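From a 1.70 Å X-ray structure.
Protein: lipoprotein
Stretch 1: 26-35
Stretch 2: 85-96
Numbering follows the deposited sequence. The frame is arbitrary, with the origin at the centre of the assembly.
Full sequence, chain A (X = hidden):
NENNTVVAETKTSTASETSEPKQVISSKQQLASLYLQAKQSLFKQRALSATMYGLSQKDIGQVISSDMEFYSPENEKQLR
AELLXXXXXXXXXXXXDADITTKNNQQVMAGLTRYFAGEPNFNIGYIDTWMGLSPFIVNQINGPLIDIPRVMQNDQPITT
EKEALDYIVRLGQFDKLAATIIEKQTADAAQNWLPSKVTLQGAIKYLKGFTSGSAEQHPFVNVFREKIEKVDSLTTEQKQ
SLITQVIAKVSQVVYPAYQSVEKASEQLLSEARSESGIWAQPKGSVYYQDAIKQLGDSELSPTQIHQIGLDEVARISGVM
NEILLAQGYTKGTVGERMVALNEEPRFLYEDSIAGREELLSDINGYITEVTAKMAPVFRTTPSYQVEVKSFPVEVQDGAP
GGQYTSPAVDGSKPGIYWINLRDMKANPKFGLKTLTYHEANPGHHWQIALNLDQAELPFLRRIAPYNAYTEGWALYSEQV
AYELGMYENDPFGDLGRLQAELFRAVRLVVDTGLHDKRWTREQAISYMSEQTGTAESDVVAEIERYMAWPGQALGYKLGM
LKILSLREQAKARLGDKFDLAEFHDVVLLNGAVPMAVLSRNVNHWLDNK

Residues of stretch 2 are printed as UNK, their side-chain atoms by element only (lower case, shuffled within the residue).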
# COMPACT_ATOMS: atom_id res chain seq x y z
N SER A 26 15.65 -19.51 -27.67
CA SER A 26 14.26 -19.92 -27.68
C SER A 26 13.34 -18.79 -27.14
O SER A 26 13.83 -17.81 -26.57
CB SER A 26 14.04 -21.16 -26.82
OG SER A 26 14.29 -20.86 -25.44
N SER A 27 12.03 -18.93 -27.34
CA SER A 27 11.09 -17.90 -26.85
C SER A 27 11.13 -17.87 -25.33
O SER A 27 11.16 -16.79 -24.72
CB SER A 27 9.68 -18.17 -27.37
OG SER A 27 9.62 -17.76 -28.75
N LYS A 28 11.17 -19.06 -24.70
CA LYS A 28 11.27 -19.08 -23.26
C LYS A 28 12.50 -18.36 -22.73
O LYS A 28 12.40 -17.64 -21.72
CB LYS A 28 11.16 -20.50 -22.69
CG LYS A 28 9.70 -20.90 -22.41
CD LYS A 28 9.56 -22.35 -21.83
CE LYS A 28 9.06 -23.38 -22.89
NZ LYS A 28 9.98 -23.58 -24.06
N GLN A 29 13.64 -18.52 -23.37
CA GLN A 29 14.87 -17.85 -22.97
C GLN A 29 14.84 -16.35 -23.25
O GLN A 29 15.31 -15.56 -22.43
CB GLN A 29 16.11 -18.47 -23.63
CG GLN A 29 16.33 -19.92 -23.20
CD GLN A 29 17.45 -20.66 -23.98
OE1 GLN A 29 17.69 -20.42 -25.19
NE2 GLN A 29 18.12 -21.58 -23.27
N GLN A 30 14.22 -15.95 -24.35
CA GLN A 30 14.13 -14.53 -24.66
C GLN A 30 13.25 -13.85 -23.57
O GLN A 30 13.53 -12.72 -23.15
CB GLN A 30 13.44 -14.33 -26.01
CG GLN A 30 13.35 -12.83 -26.40
CD GLN A 30 12.79 -12.63 -27.80
OE1 GLN A 30 12.32 -13.57 -28.44
NE2 GLN A 30 12.73 -11.36 -28.22
N LEU A 31 12.14 -14.51 -23.25
CA LEU A 31 11.18 -14.03 -22.24
C LEU A 31 11.86 -13.92 -20.88
O LEU A 31 11.74 -12.91 -20.20
CB LEU A 31 9.94 -14.93 -22.19
CG LEU A 31 8.91 -14.72 -23.31
CD1 LEU A 31 7.93 -15.91 -23.35
CD2 LEU A 31 8.15 -13.38 -23.15
N ALA A 32 12.64 -14.92 -20.48
CA ALA A 32 13.30 -14.85 -19.19
C ALA A 32 14.26 -13.67 -19.16
O ALA A 32 14.38 -13.00 -18.15
CB ALA A 32 14.04 -16.16 -18.88
N SER A 33 14.97 -13.41 -20.25
CA SER A 33 15.89 -12.28 -20.29
C SER A 33 15.17 -10.97 -20.15
O SER A 33 15.66 -10.07 -19.48
CB SER A 33 16.79 -12.21 -21.57
OG SER A 33 17.66 -13.34 -21.57
N LEU A 34 14.01 -10.89 -20.81
CA LEU A 34 13.20 -9.67 -20.70
C LEU A 34 12.68 -9.42 -19.27
O LEU A 34 12.61 -8.25 -18.81
CB LEU A 34 12.02 -9.70 -21.68
CG LEU A 34 12.47 -9.52 -23.12
CD1 LEU A 34 11.45 -10.13 -24.13
CD2 LEU A 34 12.78 -7.98 -23.46
N TYR A 35 12.31 -10.50 -18.62
CA TYR A 35 11.77 -10.38 -17.25
C TYR A 35 12.84 -9.96 -16.29
O TYR A 35 12.64 -9.12 -15.40
CB TYR A 35 11.19 -11.69 -16.75
CG TYR A 35 10.06 -12.36 -17.58
CD1 TYR A 35 9.29 -11.66 -18.49
CD2 TYR A 35 9.85 -13.70 -17.45
CE1 TYR A 35 8.35 -12.30 -19.24
CE2 TYR A 35 8.86 -14.36 -18.17
CZ TYR A 35 8.08 -13.66 -19.06
OH TYR A 35 7.11 -14.29 -19.86
N UNK A 85 8.83 -0.55 -23.79
CA UNK A 85 9.49 -1.34 -24.84
C UNK A 85 9.55 -2.81 -24.45
O UNK A 85 9.20 -3.67 -25.22
o UNK A 85 10.72 0.40 -25.74
c UNK A 85 10.90 -0.85 -25.07
N UNK A 86 9.91 -3.05 -23.20
CA UNK A 86 9.95 -4.41 -22.69
C UNK A 86 8.56 -5.07 -22.74
O UNK A 86 8.42 -6.20 -23.20
c UNK A 86 12.59 -3.99 -19.90
c UNK A 86 10.31 -5.87 -20.68
c UNK A 86 12.05 -4.23 -21.29
c UNK A 86 10.55 -4.51 -21.29
N UNK A 87 7.53 -4.35 -22.29
CA UNK A 87 6.18 -4.82 -22.28
C UNK A 87 5.74 -5.21 -23.68
O UNK A 87 5.18 -6.26 -23.88
c UNK A 87 5.24 -3.70 -21.74
o UNK A 87 3.92 -4.12 -21.70
N UNK A 88 6.01 -4.33 -24.67
CA UNK A 88 5.58 -4.59 -26.01
C UNK A 88 6.35 -5.80 -26.63
O UNK A 88 5.78 -6.58 -27.37
c UNK A 88 5.75 -3.29 -26.84
o UNK A 88 3.52 -2.79 -26.26
c UNK A 88 4.63 -2.35 -26.61
n UNK A 88 4.90 -1.02 -26.77
N UNK A 89 7.60 -5.97 -26.31
CA UNK A 89 8.41 -7.07 -26.86
C UNK A 89 7.88 -8.38 -26.25
O UNK A 89 7.62 -9.36 -26.99
c UNK A 89 10.68 -8.10 -27.04
c UNK A 89 9.88 -6.89 -26.54
o UNK A 89 10.32 -5.67 -27.16
N UNK A 90 7.65 -8.35 -24.93
CA UNK A 90 7.08 -9.54 -24.23
C UNK A 90 5.76 -9.92 -24.90
O UNK A 90 5.53 -11.07 -25.23
c UNK A 90 8.11 -9.12 -21.98
c UNK A 90 6.80 -9.27 -22.73
c UNK A 90 5.97 -10.41 -22.08
c UNK A 90 8.03 -8.65 -20.52
N UNK A 91 4.90 -8.94 -25.15
CA UNK A 91 3.57 -9.23 -25.65
C UNK A 91 3.56 -9.88 -27.05
O UNK A 91 2.61 -10.54 -27.41
c UNK A 91 2.65 -7.90 -25.62
N UNK A 92 4.56 -9.61 -27.85
CA UNK A 92 4.60 -10.07 -29.23
C UNK A 92 5.18 -11.46 -29.42
O UNK A 92 5.04 -12.04 -30.48
N UNK A 93 5.80 -12.02 -28.38
CA UNK A 93 6.53 -13.28 -28.53
C UNK A 93 5.54 -14.44 -28.61
O UNK A 93 4.54 -14.45 -27.94
c UNK A 93 8.73 -12.52 -27.71
c UNK A 93 9.58 -12.30 -26.56
c UNK A 93 7.97 -14.94 -27.23
c UNK A 93 7.55 -13.45 -27.41
N UNK A 94 5.82 -15.36 -29.55
CA UNK A 94 5.10 -16.60 -29.74
C UNK A 94 5.69 -17.72 -28.90
O UNK A 94 6.86 -18.06 -29.08
c UNK A 94 5.30 -17.03 -31.20
c UNK A 94 4.87 -18.69 -33.03
c UNK A 94 4.42 -18.20 -31.64
c UNK A 94 3.91 -19.72 -33.64
n UNK A 94 4.25 -21.08 -33.14
N UNK A 95 4.93 -18.25 -27.97
CA UNK A 95 5.41 -19.37 -27.16
C UNK A 95 5.15 -20.68 -27.92
O UNK A 95 4.10 -20.86 -28.49
c UNK A 95 4.67 -18.18 -23.52
c UNK A 95 5.50 -18.57 -24.74
c UNK A 95 4.71 -19.38 -25.79
c UNK A 95 6.73 -19.39 -24.34
N UNK A 96 6.12 -21.59 -27.95
CA UNK A 96 5.87 -22.87 -28.63
C UNK A 96 5.25 -23.90 -27.67
O UNK A 96 5.80 -24.09 -26.59
o UNK A 96 6.35 -24.37 -31.31
c UNK A 96 6.93 -24.59 -30.21
c UNK A 96 7.17 -23.41 -29.23
o UNK A 96 7.32 -25.74 -29.87

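Position 85 carries one carbon followed by one oxygen and lies out of reach of stretch 1. This is the short hydroxyl side chain of serine; Ser85 sits on an exposed part of its helix where a small polar group is at ease.

Position 86 has four carbons, forked at the first, with one arm two carbons long. Its CA-to-CB bond points toward the first helix, and its short arm lies 3.8 Å from Leu34 O and 4.3 Å from Leu34 CD2. That beta-branched pattern is isoleucine; Ile86 is buried, a fit suited to a compact apolar group.

Position 87 again shows one carbon and one oxygen, and its CA-to-CB bond points away from stretch 1, so it is serine without a contact there. Ser87 is buried, but its hydroxyl is hydrogen-bonded elsewhere in the structure, which pays the cost of placing a polar group there.

Position 88 has two carbons, the second bearing one oxygen and one nitrogen, and makes no contact with stretch 1. This is the amide of asparagine; Asn88 is exposed, a setting in which an amide is readily accommodated.

At position 89 a single carbon carries one oxygen and one carbon. The methyl lies 3.6 Å from Leu34 CD1 and 4.0 Å from Gln30 NE2. The branching marks threonine: the methyl of Thr89 meets both residues, while Thr89 OG1 lies 3.0 Å from Ser85 O, so both polar and apolar atoms find suitable neighbours.

Position 90 repeats the four-carbon pattern forked at the first atom. Its short arm is 3.8 Å from Leu31 CD2, the first carbon of its longer arm 4.0 Å from Leu34 CB, and the tip of that arm 3.8 Å from Tyr35 CD1, at the edge of the ring. It is isoleucine; the two arms let buried Ile90 meet three residues.

Position 91 has one carbon alone, pointing away from stretch 1, hence alanine; a methyl is enough for Ala91, which makes no contact there. Position 92 has no side-chain atoms and nothing of stretch 1 near it: glycine. Gly92 is exposed, and no packing there calls for a side chain.

Position 93 has four carbons, forked at the first. The tip of the longer arm lies 3.5 Å from Gln30 CD, 3.8 Å from Leu34 CD1 and 3.9 Å from Leu31 CD2; the short arm lies 3.6 Å from Ser27 OG. This is isoleucine, and the long arm of Ile93 reaches three residues at once.

Position 94 has four carbons in a row ending in nitrogen. Its CA-to-CB bond points away from stretch 1, and its backbone O accepts a hydrogen bond from Ser27 OG at 2.8 Å. It is lysine; exposure suits the charge of Lys94.

Position 95 has four carbons forked at the second. One terminal carbon comes within 3.8 Å of Leu31 CD1 and 3.9 Å of Lys28 CG. It is leucine; the fork of Leu95 carries methyls out to these apolar atoms.

Position 96 has two carbons, the second carrying two oxygens, and its end leads away from stretch 1: aspartate. Exposure suits the carboxylate of Asp96.

Two nearly antiparallel helices, at 162°, thus pack through Leu31 and Leu34 against Ile86 and Ile90. Beyond the second helix, the following segment continues the apolar contact through Ile93 and Leu95, and the Ser27 hydrogen bond ties its backbone to the first helical turn.

Stretch 2, residues 85-96: SISNTIAGIKLD
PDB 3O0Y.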